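Glutathione S-transferase 1 (Ascaris suum, PDB 4Q5F) catalyses the conjugation of reduced glutathione to a wide range of hydrophobic electrophiles and can also act as a glutathione peroxidase. Local coordinates at residues A30-H35 / P204-W209; H35-K40 / R85-A90; E158-K163 / L191-Y196; I172-A177 / H199-P204. All blocks are in the same frame, centred on the assembly; numbering follows the deposited sequence.

Contact 1: residues A30-H35 / P204-W209; sequences ARLIFH and PNIKKW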
loop_
_atom_site.group_PDB
_atom_site.type_symbol
_atom_site.label_atom_id
_atom_site.label_comp_id
_atom_site.label_asym_id
_atom_site.label_seq_id
_atom_site.Cartn_x
_atom_site.Cartn_y
_atom_site.Cartn_z
ATOM N N ALA B 30 -3.478 9.713 10.379
ATOM C CA ALA B 30 -3.791 11.053 9.897
ATOM C C ALA B 30 -3.774 12.071 11.035
ATOM O O ALA B 30 -3.200 13.150 10.898
ATOM C CB ALA B 30 -5.146 11.057 9.209
ATOM N N ARG B 31 -4.408 11.724 12.153
ATOM C CA ARG B 31 -4.456 12.601 13.320
ATOM C C ARG B 31 -3.053 12.998 13.756
ATOM O O ARG B 31 -2.774 14.174 13.987
ATOM C CB ARG B 31 -5.167 11.909 14.484
ATOM C CG ARG B 31 -6.627 11.577 14.230
ATOM C CD ARG B 31 -7.214 10.791 15.388
ATOM N NE ARG B 31 -8.603 10.401 15.140
ATOM C CZ ARG B 31 -9.097 9.176 15.303
ATOM N NH1 ARG B 31 -8.332 8.174 15.724
ATOM N NH2 ARG B 31 -10.377 8.948 15.045
ATOM N N LEU B 32 -2.178 12.004 13.866
ATOM C CA LEU B 32 -0.795 12.228 14.266
ATOM C C LEU B 32 -0.091 13.187 13.311
ATOM O O LEU B 32 0.705 14.027 13.730
ATOM C CB LEU B 32 -0.041 10.900 14.306
ATOM C CG LEU B 32 -0.372 9.991 15.487
ATOM C CD1 LEU B 32 0.060 8.564 15.204
ATOM C CD2 LEU B 32 0.300 10.507 16.749
ATOM N N ILE B 33 -0.391 13.058 12.026
ATOM C CA ILE B 33 0.242 13.891 11.011
ATOM C C ILE B 33 -0.242 15.339 11.117
ATOM O O ILE B 33 0.536 16.272 10.922
ATOM C CB ILE B 33 -0.003 13.329 9.593
ATOM C CG1 ILE B 33 0.662 11.959 9.454
ATOM C CG2 ILE B 33 0.566 14.262 8.529
ATOM C CD1 ILE B 33 0.181 11.144 8.271
ATOM N N PHE B 34 -1.524 15.528 11.425
ATOM C CA PHE B 34 -2.052 16.869 11.652
ATOM C C PHE B 34 -1.373 17.518 12.853
ATOM O O PHE B 34 -0.876 18.642 12.767
ATOM C CB PHE B 34 -3.560 16.837 11.912
ATOM C CG PHE B 34 -4.390 16.655 10.677
ATOM C CD1 PHE B 34 -4.338 17.579 9.646
ATOM C CD2 PHE B 34 -5.250 15.577 10.562
ATOM C CE1 PHE B 34 -5.112 17.418 8.513
ATOM C CE2 PHE B 34 -6.028 15.410 9.433
ATOM C CZ PHE B 34 -5.959 16.332 8.407
ATOM N N HIS B 35 -1.358 16.803 13.972
ATOM C CA HIS B 35 -0.863 17.360 15.224
ATOM C C HIS B 35 0.623 17.688 15.164
ATOM O O HIS B 35 1.065 18.673 15.750
ATOM C CB HIS B 35 -1.169 16.417 16.386
ATOM C CG HIS B 35 -2.577 16.523 16.882
ATOM N ND1 HIS B 35 -3.561 15.621 16.536
ATOM C CD2 HIS B 35 -3.170 17.439 17.679
ATOM C CE1 HIS B 35 -4.696 15.972 17.109
ATOM N NE2 HIS B 35 -4.489 17.072 17.810
ATOM N N PRO B 204 7.525 17.090 20.786
ATOM C CA PRO B 204 6.594 17.918 21.569
ATOM C C PRO B 204 5.123 17.823 21.158
ATOM O O PRO B 204 4.268 17.635 22.024
ATOM C CB PRO B 204 7.113 19.339 21.334
ATOM C CG PRO B 204 8.559 19.163 21.092
ATOM C CD PRO B 204 8.697 17.871 20.342
ATOM N N ASN B 205 4.832 17.954 19.868
ATOM C CA ASN B 205 3.447 17.930 19.401
ATOM C C ASN B 205 2.826 16.542 19.517
ATOM O O ASN B 205 1.640 16.406 19.823
ATOM C CB ASN B 205 3.355 18.422 17.958
ATOM C CG ASN B 205 3.647 19.904 17.823
ATOM O OD1 ASN B 205 3.492 20.667 18.777
ATOM N ND2 ASN B 205 4.067 20.321 16.634
ATOM N N ILE B 206 3.628 15.514 19.265
ATOM C CA ILE B 206 3.173 14.138 19.406
ATOM C C ILE B 206 2.989 13.816 20.880
ATOM O O ILE B 206 1.989 13.217 21.277
ATOM C CB ILE B 206 4.185 13.147 18.796
ATOM C CG1 ILE B 206 4.438 13.481 17.324
ATOM C CG2 ILE B 206 3.696 11.707 18.947
ATOM C CD1 ILE B 206 3.186 13.512 16.462
ATOM N N LYS B 207 3.966 14.216 21.685
ATOM C CA LYS B 207 3.929 13.985 23.121
ATOM C C LYS B 207 2.677 14.612 23.717
ATOM O O LYS B 207 2.022 14.025 24.578
ATOM C CB LYS B 207 5.173 14.581 23.778
ATOM C CG LYS B 207 5.379 14.145 25.215
ATOM C CD LYS B 207 6.649 14.746 25.793
ATOM N N LYS B 208 2.352 15.812 23.247
ATOM C CA LYS B 208 1.157 16.507 23.693
ATOM C C LYS B 208 -0.087 15.726 23.290
ATOM O O LYS B 208 -0.938 15.427 24.126
ATOM C CB LYS B 208 1.107 17.916 23.098
ATOM N N TRP B 209 -0.176 15.384 22.008
ATOM C CA TRP B 209 -1.345 14.693 21.474
ATOM C C TRP B 209 -1.626 13.374 22.191
ATOM O O TRP B 209 -2.774 13.069 22.519
ATOM C CB TRP B 209 -1.173 14.433 19.978
ATOM C CG TRP B 209 -2.267 13.590 19.402
ATOM C CD1 TRP B 209 -2.124 12.450 18.667
ATOM C CD2 TRP B 209 -3.676 13.811 19.529
ATOM N NE1 TRP B 209 -3.356 11.952 18.319
ATOM C CE2 TRP B 209 -4.326 12.771 18.836
ATOM C CE3 TRP B 209 -4.449 14.791 20.156
ATOM C CZ2 TRP B 209 -5.713 12.682 18.755
ATOM C CZ3 TRP B 209 -5.827 14.702 20.073
ATOM C CH2 TRP B 209 -6.445 13.656 19.378
#
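The imidazole of His35 lies flat on the indole of Trp209, an offset stack with the His35 ring and the six-membered ring of Trp209 at 14° and their centroids 3.8 Å apart. His35 CE1 and NE2 sit over the benzo half, NE2 3.3 Å from CE3 of Trp209, while CB of Trp209 makes a CH-pi contact over the same imidazole. Leu32 reaches the indole differently: its CD2 meets CD1 of Trp209 at the ring edge, near the plane, at 3.7 Å, and the same methyl touches CD1 of Ile206. At the start of helix 204-212, CB of Asn205 comes against His35 O at 3.2 Å, and Asn205 ND2 is hydrogen-bonded to Gln36 O. Here helix 27-37 of the thioredoxin-like domain meets the C-terminal helical domain of the GST fold, the short axes at 128°. Behind the stack, His35 ND1 donates to Arg31 O (3.0 Å) from above the carbonyl plane, a bond that should restrain rotation of the imidazole. Trp209 NE1 is tied to Glu28, which also forms a salt bridge with Arg31. The extended Arg31 chain, itself next to the glutathione-site residue Tyr20, takes NE to a salt bridge with Asp43.

Contact 2: residues H35-K40 / R85-A90; sequences HQAGVK and RQFGLA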
loop_
_atom_site.group_PDB
_atom_site.type_symbol
_atom_site.label_atom_id
_atom_site.label_comp_id
_atom_site.label_asym_id
_atom_site.label_seq_id
_atom_site.Cartn_x
_atom_site.Cartn_y
_atom_site.Cartn_z
ATOM N N HIS B 35 -1.358 16.803 13.972
ATOM C CA HIS B 35 -0.863 17.360 15.224
ATOM C C HIS B 35 0.623 17.688 15.164
ATOM O O HIS B 35 1.065 18.673 15.750
ATOM C CB HIS B 35 -1.169 16.417 16.386
ATOM C CG HIS B 35 -2.577 16.523 16.882
ATOM N ND1 HIS B 35 -3.561 15.621 16.536
ATOM C CD2 HIS B 35 -3.170 17.439 17.679
ATOM C CE1 HIS B 35 -4.696 15.972 17.109
ATOM N NE2 HIS B 35 -4.489 17.072 17.810
ATOM N N GLN B 36 1.392 16.870 14.453
ATOM C CA GLN B 36 2.811 17.149 14.277
ATOM C C GLN B 36 2.983 18.481 13.562
ATOM O O GLN B 36 3.760 19.336 13.987
ATOM C CB GLN B 36 3.489 16.042 13.467
ATOM C CG GLN B 36 4.940 16.337 13.090
ATOM C CD GLN B 36 5.815 16.621 14.293
ATOM O OE1 GLN B 36 5.463 16.294 15.426
ATOM N NE2 GLN B 36 6.966 17.234 14.054
ATOM N N ALA B 37 2.241 18.646 12.474
ATOM C CA ALA B 37 2.331 19.837 11.644
ATOM C C ALA B 37 1.648 21.040 12.293
ATOM O O ALA B 37 1.829 22.176 11.855
ATOM C CB ALA B 37 1.721 19.555 10.287
ATOM N N GLY B 38 0.861 20.789 13.335
ATOM C CA GLY B 38 0.141 21.848 14.015
ATOM C C GLY B 38 -0.966 22.419 13.148
ATOM O O GLY B 38 -1.317 23.593 13.265
ATOM N N VAL B 39 -1.509 21.583 12.266
ATOM C CA VAL B 39 -2.589 21.988 11.373
ATOM C C VAL B 39 -3.929 21.553 11.957
ATOM O O VAL B 39 -4.119 20.387 12.300
ATOM C CB VAL B 39 -2.405 21.379 9.963
ATOM C CG1 VAL B 39 -3.590 21.730 9.047
ATOM C CG2 VAL B 39 -1.069 21.833 9.368
ATOM N N LYS B 40 -4.853 22.502 12.065
ATOM C CA LYS B 40 -6.162 22.238 12.650
ATOM C C LYS B 40 -7.059 21.513 11.653
ATOM O O LYS B 40 -6.965 21.729 10.444
ATOM C CB LYS B 40 -6.822 23.546 13.094
ATOM C CG LYS B 40 -7.993 23.356 14.049
ATOM C CD LYS B 40 -8.647 24.681 14.408
ATOM C CE LYS B 40 -9.850 24.974 13.521
ATOM N NZ LYS B 40 -9.509 24.993 12.070
ATOM N N ARG B 85 2.890 15.243 2.308
ATOM C CA ARG B 85 3.438 16.110 1.273
ATOM C C ARG B 85 2.970 17.549 1.451
ATOM O O ARG B 85 3.739 18.487 1.242
ATOM C CB ARG B 85 3.046 15.584 -0.107
ATOM C CG ARG B 85 3.836 14.355 -0.513
ATOM C CD ARG B 85 3.144 13.536 -1.585
ATOM N NE ARG B 85 3.185 14.183 -2.894
ATOM C CZ ARG B 85 3.235 13.533 -4.056
ATOM N NH1 ARG B 85 3.259 12.204 -4.088
ATOM N NH2 ARG B 85 3.267 14.214 -5.194
ATOM N N GLN B 86 1.712 17.718 1.843
ATOM C CA GLN B 86 1.162 19.044 2.095
ATOM C C GLN B 86 1.909 19.753 3.219
ATOM O O GLN B 86 2.057 20.975 3.192
ATOM C CB GLN B 86 -0.324 18.947 2.454
ATOM C CG GLN B 86 -1.240 18.678 1.271
ATOM C CD GLN B 86 -1.235 19.806 0.260
ATOM O OE1 GLN B 86 -1.225 20.982 0.623
ATOM N NE2 GLN B 86 -1.237 19.452 -1.020
ATOM N N PHE B 87 2.382 18.985 4.198
ATOM C CA PHE B 87 2.967 19.557 5.412
ATOM C C PHE B 87 4.490 19.433 5.466
ATOM O O PHE B 87 5.100 19.685 6.505
ATOM C CB PHE B 87 2.369 18.894 6.657
ATOM C CG PHE B 87 0.865 18.966 6.734
ATOM C CD1 PHE B 87 0.149 19.862 5.954
ATOM C CD2 PHE B 87 0.169 18.138 7.599
ATOM C CE1 PHE B 87 -1.231 19.922 6.032
ATOM C CE2 PHE B 87 -1.210 18.195 7.680
ATOM C CZ PHE B 87 -1.910 19.088 6.895
ATOM N N GLY B 88 5.105 19.042 4.354
ATOM C CA GLY B 88 6.550 18.907 4.301
ATOM C C GLY B 88 7.085 17.841 5.241
ATOM O O GLY B 88 8.163 17.995 5.815
ATOM N N LEU B 89 6.324 16.760 5.397
ATOM C CA LEU B 89 6.727 15.627 6.227
ATOM C C LEU B 89 6.830 14.366 5.376
ATOM O O LEU B 89 6.536 13.265 5.841
ATOM C CB LEU B 89 5.711 15.406 7.353
ATOM C CG LEU B 89 5.637 16.488 8.429
ATOM C CD1 LEU B 89 4.400 16.294 9.289
ATOM C CD2 LEU B 89 6.891 16.461 9.287
ATOM N N ALA B 90 7.252 14.537 4.127
ATOM C CA ALA B 90 7.255 13.446 3.158
ATOM C C ALA B 90 8.653 13.117 2.637
ATOM O O ALA B 90 8.843 12.096 1.982
ATOM C CB ALA B 90 6.326 13.782 1.998
#
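Val39 and Phe87 reach toward each other tip to tip, and a CH-pi contact centres an apolar junction. Methyl CG2 of Val39 stands over the centre of the Phe87 ring, 3.8 Å from the centroid and 13° off the ring normal. With CG1 anti to the backbone N (chi1 176°), CG2 lies beside that nitrogen and over the ring, whereas CG1 comes nearest to CZ of Phe87, at the tip of the ring.

The remaining contacts are apolar ones, to the ring and to Leu89. Ala37 CB approaches Phe87 obliquely, with CD2 of Phe87 3.4 Å away, and it also touches Leu89 CD1 more loosely. That same Leu89 CD1 packs against CG of Gln36 at 3.8 Å, so the aliphatic part of the glutamine does the touching.

Backbone bonds set the turn that brings Val39 round. Helix 27-37 ends in a Schellman motif with Gly38, at positive phi, as its C-prime residue: Val39 N bonds to Phe34 O, and Gly38 N makes a weak bond to His35 O.

The contact therefore joins the C-terminal ends of helices 27-37 and 76-86 within the thioredoxin-like domain, at the surface. Val165, in the loop before helix 167-182, touches Gln36 and Leu89 from the helical domain, and beyond Val39 the chain runs into strand 42-46.

Contact 3: residues E158-K163 / L191-Y196; sequences EYMVGK and LQLKKY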
loop_
_atom_site.group_PDB
_atom_site.type_symbol
_atom_site.label_atom_id
_atom_site.label_comp_id
_atom_site.label_asym_id
_atom_site.label_seq_id
_atom_site.Cartn_x
_atom_site.Cartn_y
_atom_site.Cartn_z
ATOM N N GLU B 158 17.872 9.522 13.441
ATOM C CA GLU B 158 16.911 8.867 14.327
ATOM C C GLU B 158 15.657 8.388 13.591
ATOM O O GLU B 158 14.775 7.784 14.196
ATOM C CB GLU B 158 16.513 9.822 15.458
ATOM C CG GLU B 158 16.146 11.212 14.968
ATOM C CD GLU B 158 17.295 12.200 15.069
ATOM O OE1 GLU B 158 17.714 12.516 16.204
ATOM O OE2 GLU B 158 17.778 12.660 14.012
ATOM N N TYR B 159 15.584 8.656 12.289
ATOM C CA TYR B 159 14.404 8.320 11.491
ATOM C C TYR B 159 14.736 7.389 10.331
ATOM O O TYR B 159 15.901 7.216 9.977
ATOM C CB TYR B 159 13.746 9.601 10.973
ATOM C CG TYR B 159 13.468 10.594 12.080
ATOM C CD1 TYR B 159 12.550 10.302 13.080
ATOM C CD2 TYR B 159 14.131 11.812 12.138
ATOM C CE1 TYR B 159 12.297 11.196 14.101
ATOM C CE2 TYR B 159 13.882 12.714 13.159
ATOM C CZ TYR B 159 12.963 12.398 14.137
ATOM O OH TYR B 159 12.706 13.283 15.159
ATOM N N MET B 160 13.699 6.788 9.753
ATOM C CA MET B 160 13.866 5.843 8.655
ATOM C C MET B 160 14.536 6.524 7.476
ATOM O O MET B 160 15.464 5.975 6.881
ATOM C CB MET B 160 12.510 5.272 8.227
ATOM C CG MET B 160 11.905 4.301 9.229
ATOM S SD MET B 160 12.948 2.853 9.485
ATOM C CE MET B 160 12.058 2.020 10.793
ATOM N N VAL B 161 14.058 7.720 7.145
ATOM C CA VAL B 161 14.608 8.491 6.041
ATOM C C VAL B 161 14.874 9.922 6.500
ATOM O O VAL B 161 14.045 10.526 7.182
ATOM C CB VAL B 161 13.637 8.540 4.838
ATOM C CG1 VAL B 161 14.355 9.096 3.602
ATOM C CG2 VAL B 161 13.008 7.158 4.563
ATOM N N GLY B 162 16.036 10.457 6.133
ATOM C CA GLY B 162 16.360 11.848 6.397
ATOM C C GLY B 162 16.635 12.160 7.855
ATOM O O GLY B 162 16.524 11.295 8.724
ATOM N N LYS B 163 16.985 13.417 8.115
ATOM C CA LYS B 163 17.381 13.860 9.449
ATOM C C LYS B 163 16.215 14.421 10.261
ATOM O O LYS B 163 16.395 14.817 11.415
ATOM C CB LYS B 163 18.479 14.920 9.337
ATOM N N LEU B 191 16.374 -2.922 20.409
ATOM C CA LEU B 191 16.430 -1.655 21.128
ATOM C C LEU B 191 16.494 -0.456 20.187
ATOM O O LEU B 191 16.032 0.631 20.532
ATOM C CB LEU B 191 17.599 -1.638 22.126
ATOM C CG LEU B 191 19.070 -1.633 21.693
ATOM C CD1 LEU B 191 19.510 -0.276 21.229
ATOM C CD2 LEU B 191 19.937 -2.027 22.865
ATOM N N GLN B 192 17.071 -0.650 19.005
ATOM C CA GLN B 192 17.164 0.432 18.030
ATOM C C GLN B 192 15.767 0.879 17.603
ATOM O O GLN B 192 15.545 2.057 17.320
ATOM C CB GLN B 192 17.990 0.015 16.809
ATOM C CG GLN B 192 19.467 -0.216 17.099
ATOM C CD GLN B 192 20.168 1.038 17.589
ATOM O OE1 GLN B 192 19.737 2.156 17.308
ATOM N NE2 GLN B 192 21.255 0.856 18.331
ATOM N N LEU B 193 14.828 -0.062 17.565
ATOM C CA LEU B 193 13.432 0.271 17.312
ATOM C C LEU B 193 12.801 0.880 18.560
ATOM O O LEU B 193 12.002 1.813 18.467
ATOM C CB LEU B 193 12.640 -0.967 16.887
ATOM C CG LEU B 193 12.823 -1.501 15.464
ATOM C CD1 LEU B 193 11.841 -2.636 15.225
ATOM C CD2 LEU B 193 12.640 -0.414 14.413
ATOM N N LYS B 194 13.153 0.347 19.726
ATOM C CA LYS B 194 12.627 0.860 20.987
ATOM C C LYS B 194 12.997 2.330 21.181
ATOM O O LYS B 194 12.162 3.135 21.592
ATOM C CB LYS B 194 13.134 0.023 22.161
ATOM C CG LYS B 194 12.219 -1.137 22.531
ATOM C CD LYS B 194 12.989 -2.380 22.960
ATOM C CE LYS B 194 13.692 -2.192 24.295
ATOM N NZ LYS B 194 14.298 -3.466 24.782
ATOM N N LYS B 195 14.246 2.675 20.885
ATOM C CA LYS B 195 14.693 4.062 20.963
ATOM C C LYS B 195 13.953 4.906 19.933
ATOM O O LYS B 195 13.465 5.996 20.233
ATOM C CB LYS B 195 16.200 4.161 20.709
ATOM C CG LYS B 195 17.071 3.641 21.841
ATOM C CD LYS B 195 18.521 4.093 21.684
ATOM C CE LYS B 195 19.320 3.127 20.822
ATOM N NZ LYS B 195 20.678 3.626 20.460
ATOM N N TYR B 196 13.891 4.382 18.713
ATOM C CA TYR B 196 13.215 5.028 17.593
ATOM C C TYR B 196 11.773 5.392 17.937
ATOM O O TYR B 196 11.308 6.489 17.626
ATOM C CB TYR B 196 13.271 4.087 16.389
ATOM C CG TYR B 196 12.369 4.429 15.227
ATOM C CD1 TYR B 196 12.458 5.656 14.582
ATOM C CD2 TYR B 196 11.454 3.501 14.746
ATOM C CE1 TYR B 196 11.642 5.955 13.507
ATOM C CE2 TYR B 196 10.638 3.791 13.674
ATOM C CZ TYR B 196 10.736 5.017 13.058
ATOM O OH TYR B 196 9.924 5.302 11.988
#
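Met160 and Tyr196 cross at about a right angle, the thioether chain passing the phenol end of the tyrosine. Met160 CG lies 3.5 Å from Tyr196 OH, and the chain then bends at chi2 (-61°), with SD oblique to the ring. The sulfur stands 5.2 Å from the centroid of the Tyr196 ring, a Met-aromatic contact, and the terminal CE comes to 3.7 Å from CE2 of Tyr196. From there CE also touches CD2 of Leu193, one turn earlier on the same helix, at 4.4 Å.

The CD1-CE1 edge of the phenol ring meets backbone atoms. Glu158 O approaches near the ring plane, 3.2 Å from CD1 of Tyr196. Tyr159 adds its CA, which lies oblique to the Tyr196 ring near CE1; its own ring presents an edge to that same CE1. No hydrogen bond spans the two segments, but the buried Tyr196 OH is satisfied by Asp169 OD1, which fixes the far end of the ring. A chi1 of 167° sets CG of Tyr196 anti to the backbone N, and the ring then extends to the loop.

The loop 158-163, linking helices 129-155 and 167-182, is thus packed against the first turns of helix 191-201. Leu152 of helix 129-155 touches both Met160 and Tyr196, while Ile103 of helix 94-114 adjoins Met160, placing the contact inside the all-helical domain.

Contact 4: residues I172-A177 / H199-P204; sequences ITDSLA and HVRELP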
loop_
_atom_site.group_PDB
_atom_site.type_symbol
_atom_site.label_atom_id
_atom_site.label_comp_id
_atom_site.label_asym_id
_atom_site.label_seq_id
_atom_site.Cartn_x
_atom_site.Cartn_y
_atom_site.Cartn_z
ATOM N N ILE B 172 4.116 4.503 11.813
ATOM C CA ILE B 172 4.786 3.256 12.163
ATOM C C ILE B 172 4.959 3.130 13.673
ATOM O O ILE B 172 4.541 2.139 14.271
ATOM C CB ILE B 172 6.163 3.148 11.462
ATOM C CG1 ILE B 172 5.968 2.875 9.970
ATOM C CG2 ILE B 172 7.018 2.032 12.075
ATOM C CD1 ILE B 172 7.228 3.018 9.137
ATOM N N THR B 173 5.572 4.137 14.283
ATOM C CA THR B 173 5.891 4.091 15.705
ATOM C C THR B 173 4.644 4.011 16.584
ATOM O O THR B 173 4.661 3.368 17.633
ATOM C CB THR B 173 6.719 5.312 16.129
ATOM O OG1 THR B 173 6.035 6.513 15.752
ATOM C CG2 THR B 173 8.087 5.276 15.466
ATOM N N ASP B 174 3.565 4.661 16.163
ATOM C CA ASP B 174 2.321 4.616 16.924
ATOM C C ASP B 174 1.737 3.211 16.894
ATOM O O ASP B 174 1.299 2.687 17.918
ATOM C CB ASP B 174 1.300 5.609 16.368
ATOM C CG ASP B 174 0.019 5.642 17.182
ATOM O OD1 ASP B 174 0.037 6.205 18.298
ATOM O OD2 ASP B 174 -1.004 5.110 16.704
ATOM N N SER B 175 1.737 2.604 15.710
ATOM C CA SER B 175 1.184 1.267 15.531
ATOM C C SER B 175 2.009 0.235 16.295
ATOM O O SER B 175 1.457 -0.611 16.997
ATOM C CB SER B 175 1.134 0.902 14.048
ATOM O OG SER B 175 0.534 1.937 13.291
ATOM N N LEU B 176 3.330 0.308 16.150
ATOM C CA LEU B 176 4.231 -0.590 16.866
ATOM C C LEU B 176 4.034 -0.454 18.371
ATOM O O LEU B 176 3.994 -1.452 19.092
ATOM C CB LEU B 176 5.688 -0.286 16.512
ATOM C CG LEU B 176 6.153 -0.611 15.092
ATOM C CD1 LEU B 176 7.619 -0.238 14.924
ATOM C CD2 LEU B 176 5.934 -2.077 14.759
ATOM N N ALA B 177 3.910 0.785 18.836
ATOM C CA ALA B 177 3.699 1.062 20.252
ATOM C C ALA B 177 2.433 0.379 20.754
ATOM O O ALA B 177 2.416 -0.195 21.841
ATOM C CB ALA B 177 3.616 2.561 20.484
ATOM N N HIS B 199 11.804 8.109 20.716
ATOM C CA HIS B 199 12.167 9.412 20.169
ATOM C C HIS B 199 10.972 10.121 19.533
ATOM O O HIS B 199 10.603 11.219 19.947
ATOM C CB HIS B 199 13.282 9.248 19.133
ATOM C CG HIS B 199 13.759 10.540 18.540
ATOM N ND1 HIS B 199 15.040 11.007 18.713
ATOM C CD2 HIS B 199 13.119 11.458 17.774
ATOM C CE1 HIS B 199 15.176 12.162 18.080
ATOM N NE2 HIS B 199 14.026 12.456 17.504
ATOM N N VAL B 200 10.384 9.491 18.518
ATOM C CA VAL B 200 9.282 10.081 17.763
ATOM C C VAL B 200 8.145 10.516 18.685
ATOM O O VAL B 200 7.568 11.587 18.509
ATOM C CB VAL B 200 8.735 9.082 16.711
ATOM C CG1 VAL B 200 7.508 9.658 15.969
ATOM C CG2 VAL B 200 9.848 8.678 15.738
ATOM N N ARG B 201 7.836 9.687 19.674
ATOM C CA ARG B 201 6.711 9.954 20.561
ATOM C C ARG B 201 7.067 10.953 21.660
ATOM O O ARG B 201 6.197 11.389 22.416
ATOM C CB ARG B 201 6.190 8.642 21.150
ATOM C CG ARG B 201 5.445 7.802 20.123
ATOM C CD ARG B 201 5.409 6.330 20.482
ATOM N NE ARG B 201 4.590 6.056 21.659
ATOM C CZ ARG B 201 3.264 5.980 21.647
ATOM N NH1 ARG B 201 2.588 6.172 20.521
ATOM N NH2 ARG B 201 2.606 5.721 22.769
ATOM N N GLU B 202 8.343 11.319 21.737
ATOM C CA GLU B 202 8.788 12.376 22.641
ATOM C C GLU B 202 8.843 13.724 21.926
ATOM O O GLU B 202 9.134 14.747 22.546
ATOM C CB GLU B 202 10.150 12.035 23.249
ATOM C CG GLU B 202 10.061 11.092 24.441
ATOM C CD GLU B 202 11.421 10.709 24.992
ATOM O OE1 GLU B 202 12.442 11.162 24.431
ATOM O OE2 GLU B 202 11.467 9.957 25.988
ATOM N N LEU B 203 8.567 13.725 20.623
ATOM C CA LEU B 203 8.414 14.976 19.886
ATOM C C LEU B 203 7.294 15.785 20.542
ATOM O O LEU B 203 6.231 15.232 20.826
ATOM C CB LEU B 203 8.085 14.709 18.417
ATOM C CG LEU B 203 9.223 14.174 17.542
ATOM C CD1 LEU B 203 8.687 13.700 16.200
ATOM C CD2 LEU B 203 10.293 15.239 17.338
ATOM N N PRO B 204 7.525 17.090 20.786
ATOM C CA PRO B 204 6.594 17.918 21.569
ATOM C C PRO B 204 5.123 17.823 21.158
ATOM O O PRO B 204 4.268 17.635 22.024
ATOM C CB PRO B 204 7.113 19.339 21.334
ATOM C CG PRO B 204 8.559 19.163 21.092
ATOM C CD PRO B 204 8.697 17.871 20.342
HETATM O O HOH W 1 0.215 4.309 20.363
#
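Val200 meets Thr173 where the two segments come nearest, their CA atoms 7.2 Å apart. CG1 of Val200 rests against the hydroxyl of Thr173, 3.5 Å from OG1, while CG2 of Val200 packs on the threonine methyl, CG2, at 3.8 Å. The hydroxyl, set between the backbone N and carbonyl carbon (chi1 55°), is hydrogen-bonded to Asp169 O, so its polar demand is met within its own helix while CG1 of Val200 packs against it.

Arg201 follows, its chain bent at chi3. Ala177 CB sits over the centre of one guanidinium face, 3.6 Å from CZ of Arg201, and Asp174 OD1 lies at the edge of that group, in its plane. The salt bridge from OD1 of Asp174 to NH1 of Arg201 is long, 3.4 Å. One water supports it, donating to both Asp174 OD1 and Asp174 O and accepting a weak bond from Arg201 NH1. Asp174 OD1 also pairs with Arg213 NH1, so two guanidinium groups share this oxygen, which would probably stabilise its negative charge beside Glu28 of the thioredoxin-like domain.

This helix-on-helix packing, between 167-182 and the end of 191-201, belongs to the all-helical C-terminal domain of the GST fold.

Helix 27-37 carries one side of contacts 1 and 2, which share His35 and lie with centres about 9 Å apart; helix 191-201 likewise serves contacts 3 and 4, about 10 Å apart. Contact 1 spans the longest stretch of chain, enclosing the other three: contact 2 closes first, within the thioredoxin-like domain, and contacts 3 and 4 then interleave within the helical domain. Contacts 1 and 4 meet through Leu32 and Asp174, and through Ile206 against Val200 and Arg201, with Pro204 common to both. Contacts 3 and 4 join at Tyr159 and His199. A continuous path of packing thus runs from the glutathione-binding domain into the C-terminal helices.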